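Long-range contacts in Lin1840 protein (Listeria innocua serovar 6a, PDB 4ZOC), which probably hydrolyses terminal, non-reducing beta-D-glucosyl residues to release beta-D-glucose, serving in the breakdown of beta-1,2-glucan: residues D417-V421 / T530-T536; K97-P101 / R364-A370. The protein carries 2 engineered substitutions. All blocks are in the same frame, centred on the assembly; numbering follows the deposited sequence.

Contact 1. Residues D417-V421 / T530-T536; sequences DGINV and TEAGRVT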
loop_
_atom_site.group_PDB
_atom_site.type_symbol
_atom_site.label_atom_id
_atom_site.label_comp_id
_atom_site.label_asym_id
_atom_site.label_seq_id
_atom_site.Cartn_x
_atom_site.Cartn_y
_atom_site.Cartn_z
ATOM N N ASP A 417 -25.589 -29.280 10.780
ATOM C CA ASP A 417 -25.841 -29.861 9.446
ATOM C C ASP A 417 -24.599 -30.029 8.575
ATOM O O ASP A 417 -24.688 -30.637 7.509
ATOM C CB ASP A 417 -26.804 -28.971 8.620
ATOM C CG ASP A 417 -28.138 -28.661 9.282
ATOM O OD1 ASP A 417 -28.773 -29.537 9.842
ATOM O OD2 ASP A 417 -28.603 -27.480 9.164
ATOM N N GLY A 418 -23.461 -29.476 8.995
ATOM C CA GLY A 418 -22.228 -29.536 8.265
ATOM C C GLY A 418 -21.554 -30.878 8.549
ATOM O O GLY A 418 -21.783 -31.533 9.573
ATOM N N ILE A 419 -20.606 -31.216 7.691
ATOM C CA ILE A 419 -19.888 -32.454 7.844
ATOM C C ILE A 419 -18.454 -32.105 8.182
ATOM O O ILE A 419 -17.729 -31.530 7.316
ATOM C CB ILE A 419 -19.935 -33.299 6.561
ATOM C CG1 ILE A 419 -21.381 -33.581 6.045
ATOM C CG2 ILE A 419 -19.157 -34.620 6.712
ATOM C CD1 ILE A 419 -22.261 -34.318 6.975
ATOM N N ASN A 420 -18.014 -32.436 9.403
ATOM C CA ASN A 420 -16.622 -32.173 9.783
ATOM C C ASN A 420 -15.630 -33.139 9.121
ATOM O O ASN A 420 -16.006 -34.115 8.404
ATOM C CB ASN A 420 -16.471 -32.026 11.279
ATOM C CG ASN A 420 -16.565 -33.362 12.028
ATOM O OD1 ASN A 420 -16.776 -34.404 11.422
ATOM N ND2 ASN A 420 -16.324 -33.330 13.307
ATOM N N VAL A 421 -14.327 -32.868 9.290
ATOM C CA VAL A 421 -13.342 -33.673 8.615
ATOM C C VAL A 421 -13.359 -35.128 9.102
ATOM O O VAL A 421 -13.311 -36.018 8.267
ATOM C CB VAL A 421 -11.957 -33.065 8.736
ATOM C CG1 VAL A 421 -10.934 -33.933 8.050
ATOM C CG2 VAL A 421 -11.977 -31.675 8.097
ATOM N N THR A 530 -21.138 -26.669 3.922
ATOM C CA THR A 530 -21.871 -27.738 4.527
ATOM C C THR A 530 -21.310 -29.106 4.262
ATOM O O THR A 530 -21.284 -29.940 5.176
ATOM C CB THR A 530 -23.373 -27.638 4.089
ATOM O OG1 THR A 530 -23.936 -26.371 4.570
ATOM C CG2 THR A 530 -24.170 -28.815 4.623
ATOM N N GLU A 531 -20.746 -29.321 3.070
ATOM C CA GLU A 531 -20.252 -30.646 2.751
ATOM C C GLU A 531 -18.737 -30.766 2.980
ATOM O O GLU A 531 -18.088 -31.739 2.409
ATOM C CB GLU A 531 -20.636 -31.027 1.315
ATOM C CG GLU A 531 -22.138 -31.233 1.153
ATOM C CD GLU A 531 -22.638 -32.505 1.785
ATOM O OE1 GLU A 531 -22.238 -33.575 1.348
ATOM O OE2 GLU A 531 -23.495 -32.401 2.660
ATOM N N ALA A 532 -18.148 -29.825 3.745
ATOM C CA ALA A 532 -16.667 -29.760 3.946
ATOM C C ALA A 532 -15.921 -31.123 4.096
ATOM O O ALA A 532 -14.940 -31.402 3.407
ATOM C CB ALA A 532 -16.309 -28.817 5.080
ATOM N N GLY A 533 -16.366 -31.973 5.012
ATOM C CA GLY A 533 -15.631 -33.216 5.257
ATOM C C GLY A 533 -15.726 -34.190 4.109
ATOM O O GLY A 533 -14.857 -35.052 3.972
ATOM N N ARG A 534 -16.839 -34.150 3.339
ATOM C CA ARG A 534 -17.044 -35.061 2.208
ATOM C C ARG A 534 -16.208 -34.557 1.059
ATOM O O ARG A 534 -15.560 -35.328 0.390
ATOM C CB ARG A 534 -18.450 -35.140 1.774
ATOM C CG ARG A 534 -19.315 -35.664 2.882
ATOM C CD ARG A 534 -20.717 -36.005 2.424
ATOM N NE ARG A 534 -21.421 -36.725 3.500
ATOM C CZ ARG A 534 -22.628 -36.414 4.005
ATOM N NH1 ARG A 534 -23.314 -35.336 3.663
ATOM N NH2 ARG A 534 -23.144 -37.170 4.937
ATOM N N VAL A 535 -16.154 -33.230 0.880
ATOM C CA VAL A 535 -15.246 -32.645 -0.096
ATOM C C VAL A 535 -13.782 -33.110 0.159
ATOM O O VAL A 535 -13.049 -33.499 -0.754
ATOM C CB VAL A 535 -15.332 -31.086 -0.069
ATOM C CG1 VAL A 535 -14.255 -30.406 -0.856
ATOM C CG2 VAL A 535 -16.684 -30.581 -0.537
ATOM N N THR A 536 -13.363 -32.960 1.399
ATOM C CA THR A 536 -12.042 -33.323 1.841
ATOM C C THR A 536 -11.795 -34.836 1.568
ATOM O O THR A 536 -10.764 -35.217 0.962
ATOM C CB THR A 536 -11.839 -32.984 3.281
ATOM O OG1 THR A 536 -12.097 -31.564 3.512
ATOM C CG2 THR A 536 -10.466 -33.275 3.666
#
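Ile419 gives up more surface here than any other residue of the pair, 108 of the 378 Å² buried in total, and it engages through both backbone and side chain. Ile419 N donates to Thr530 O (2.9 Å, 138° at the hydrogen) and Ile419 O accepts from Gly533 N (2.7 Å, 139°), so the peptide units around one residue are fastened at two points three residues apart in the partner. The side chain covers one face of the Arg534 guanidinium, with Ile419 CG1 3.5 Å from Arg534 NH1. Arg534 NH1 also forms a salt bridge with Glu531 OE1 (3.1 Å), while the charges are shared more widely: Arg534 NE pairs with Glu427, and Glu531 OE2 with Arg364. Both segments belong to the glycoside hydrolase family 3 C-terminal domain, where 417-421 runs from a loop into helix 421-426 and 530-536 enters helix 532-541; Val421 and Thr536 both touch Phe505 of strand 500-505, placing the two helix starts against the mixed beta-sheet. Gly533 makes this close approach possible. Gly533 CA lies 4.1 Å from Val421 CA and 3.3 Å from Asn420 O, the latter a CA-H...O contact with 154° at the hydrogen, and an ideal CB would fall 1.9 Å from Asn420 O, a clash. Thr530, the second most covered residue, packs against 417-419: Thr530 O also receives a CA-H...O contact from Gly418 CA (3.3 Å, 137°), and Thr530 CG2 packs 3.5 Å from Asp417 O, while its OG1 probably hydrogen-bonds with Val99 N, outside the two segments.

Contact 2. Residues K97-P101 / R364-A370; sequences KTVFP and RGKARAA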
loop_
_atom_site.group_PDB
_atom_site.type_symbol
_atom_site.label_atom_id
_atom_site.label_comp_id
_atom_site.label_asym_id
_atom_site.label_seq_id
_atom_site.Cartn_x
_atom_site.Cartn_y
_atom_site.Cartn_z
ATOM N N LYS A 97 -29.088 -22.005 3.656
ATOM C CA LYS A 97 -28.951 -23.127 4.623
ATOM C C LYS A 97 -27.997 -24.176 4.113
ATOM O O LYS A 97 -27.199 -24.726 4.935
ATOM C CB LYS A 97 -30.292 -23.780 4.977
ATOM C CG LYS A 97 -31.137 -22.821 5.749
ATOM C CD LYS A 97 -30.976 -22.969 7.226
ATOM C CE LYS A 97 -31.761 -21.850 7.901
ATOM N NZ LYS A 97 -31.229 -21.765 9.314
ATOM N N THR A 98 -28.018 -24.449 2.800
ATOM C CA THR A 98 -26.962 -25.241 2.194
ATOM C C THR A 98 -25.778 -24.315 1.896
ATOM O O THR A 98 -25.881 -23.421 0.998
ATOM C CB THR A 98 -27.401 -25.977 0.906
ATOM O OG1 THR A 98 -28.627 -26.680 1.151
ATOM C CG2 THR A 98 -26.247 -26.980 0.454
ATOM N N VAL A 99 -24.702 -24.445 2.689
ATOM C CA VAL A 99 -23.614 -23.486 2.613
ATOM C C VAL A 99 -22.579 -24.022 1.629
ATOM O O VAL A 99 -22.138 -25.157 1.715
ATOM C CB VAL A 99 -22.995 -23.156 3.970
ATOM C CG1 VAL A 99 -21.920 -22.051 3.863
ATOM C CG2 VAL A 99 -24.042 -22.782 4.959
ATOM N N PHE A 100 -22.273 -23.187 0.655
ATOM C CA PHE A 100 -21.325 -23.452 -0.400
ATOM C C PHE A 100 -19.944 -22.891 0.016
ATOM O O PHE A 100 -19.805 -22.179 1.048
ATOM C CB PHE A 100 -21.794 -22.825 -1.725
ATOM C CG PHE A 100 -22.907 -23.582 -2.405
ATOM C CD1 PHE A 100 -24.170 -23.561 -1.883
ATOM C CD2 PHE A 100 -22.707 -24.234 -3.625
ATOM C CE1 PHE A 100 -25.192 -24.248 -2.479
ATOM C CE2 PHE A 100 -23.721 -24.946 -4.182
ATOM C CZ PHE A 100 -24.966 -24.955 -3.614
ATOM N N PRO A 101 -18.894 -23.211 -0.788
ATOM C CA PRO A 101 -17.559 -22.601 -0.477
ATOM C C PRO A 101 -17.648 -21.100 -0.442
ATOM O O PRO A 101 -18.474 -20.455 -1.167
ATOM C CB PRO A 101 -16.645 -23.145 -1.590
ATOM C CG PRO A 101 -17.297 -24.445 -1.976
ATOM C CD PRO A 101 -18.786 -24.212 -1.840
ATOM N N ARG A 364 -27.387 -30.263 -1.344
ATOM C CA ARG A 364 -26.113 -30.786 -0.750
ATOM C C ARG A 364 -25.102 -31.377 -1.757
ATOM O O ARG A 364 -23.888 -31.075 -1.616
ATOM C CB ARG A 364 -26.339 -31.779 0.407
ATOM C CG ARG A 364 -27.083 -31.118 1.587
ATOM C CD ARG A 364 -27.298 -32.088 2.741
ATOM N NE ARG A 364 -26.065 -32.188 3.443
ATOM C CZ ARG A 364 -25.836 -32.005 4.749
ATOM N NH1 ARG A 364 -26.792 -31.830 5.677
ATOM N NH2 ARG A 364 -24.598 -32.098 5.088
ATOM N N GLY A 365 -25.572 -32.122 -2.773
ATOM C CA GLY A 365 -24.725 -32.601 -3.866
ATOM C C GLY A 365 -24.129 -31.457 -4.677
ATOM O O GLY A 365 -22.949 -31.479 -5.027
ATOM N N LYS A 366 -24.914 -30.390 -4.913
ATOM C CA LYS A 366 -24.376 -29.253 -5.618
ATOM C C LYS A 366 -23.234 -28.557 -4.805
ATOM O O LYS A 366 -22.206 -28.188 -5.366
ATOM C CB LYS A 366 -25.462 -28.285 -5.960
ATOM C CG LYS A 366 -26.398 -28.848 -6.994
ATOM C CD LYS A 366 -27.693 -28.076 -7.205
ATOM C CE LYS A 366 -28.541 -28.786 -8.237
ATOM N NZ LYS A 366 -29.867 -28.138 -8.207
ATOM N N ALA A 367 -23.458 -28.364 -3.515
ATOM C CA ALA A 367 -22.435 -27.836 -2.624
ATOM C C ALA A 367 -21.179 -28.689 -2.518
ATOM O O ALA A 367 -20.089 -28.141 -2.506
ATOM C CB ALA A 367 -22.997 -27.524 -1.263
ATOM N N ARG A 368 -21.317 -30.030 -2.477
ATOM C CA ARG A 368 -20.155 -30.876 -2.509
ATOM C C ARG A 368 -19.368 -30.684 -3.810
ATOM O O ARG A 368 -18.115 -30.521 -3.784
ATOM C CB ARG A 368 -20.564 -32.299 -2.333
ATOM C CG ARG A 368 -19.497 -33.317 -2.019
ATOM C CD ARG A 368 -20.488 -34.485 -1.721
ATOM N NE ARG A 368 -19.754 -35.637 -1.644
ATOM C CZ ARG A 368 -20.181 -36.792 -1.196
ATOM N NH1 ARG A 368 -21.425 -36.979 -0.797
ATOM N NH2 ARG A 368 -19.291 -37.743 -1.167
ATOM N N ALA A 369 -20.082 -30.669 -4.935
ATOM C CA ALA A 369 -19.484 -30.519 -6.240
ATOM C C ALA A 369 -18.747 -29.175 -6.285
ATOM O O ALA A 369 -17.634 -29.118 -6.793
ATOM C CB ALA A 369 -20.540 -30.568 -7.333
ATOM N N ALA A 370 -19.353 -28.111 -5.722
ATOM C CA ALA A 370 -18.704 -26.820 -5.683
ATOM C C ALA A 370 -17.402 -26.876 -4.887
ATOM O O ALA A 370 -16.423 -26.272 -5.312
ATOM C CB ALA A 370 -19.590 -25.716 -5.129
#
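The Phe100 ring lies over Ala367, whose CB stands 3.8 Å from the ring centroid and only 4° off the ring normal, a well-formed CH-pi contact. The same ring meets the next turn of helix 361-374 with its edge: Ala370 CB is near the ring plane, 3.8 Å from Phe100 CD2. Pro101 follows along the helix, its CD 3.7 Å from Ala370 CB, while on the other side of Phe100 in sequence Thr98 CG2 reaches Ala367 CB at 3.7 Å and Arg364 N at 3.9 Å. The contacts thus step through Arg364, Ala367 and Ala370 at intervals of three residues, along one side of the helix. Segment 97-101 belongs to the loop between strand 87-90 of the TIM barrel and helix 103-108, whereas helix 361-374 leads into strand 376-380, an edge of the six-stranded sheet. The contact therefore packs a barrel loop against a helix joined to the following alpha/beta domain. Met118 and Val121 of helix 112-128 add further apolar neighbours around Phe100. No hydrogen bond crosses between the segments, and polar groups of the loop find partners in other places, Thr98 OG1 with Glu125 and Phe100 O with His94. The direct contact therefore rests on van der Waals packing and the CH-pi contact; the small side chain of Ala367 fits a backbone approach of 5.0 Å between Phe100 CA and Ala367 CA, and Ala370 CB adds a second methyl against Phe100 and Pro101.

From the N terminus, the chain first builds three barrel strands and reaches 97-101; it then adds the other five and returns at 364-370, so contact 2 closes a loop of 262 residues. Contact 1 opens only afterwards and closes 108 residues later, once all six strands of the mixed sheet have been laid down. The two loops are in series, neither nesting nor crossing, yet their centres are about 10 Å apart. They touch directly: Glu531 OE2 forms a salt bridge with Arg364 NH2 (2.7 Å), and Thr530 OG1 makes a probable hydrogen bond with Val99 N (2.8 Å). The barrel loop, helix 361-374 and the start of helix 532-541 are thereby joined across the domain boundary.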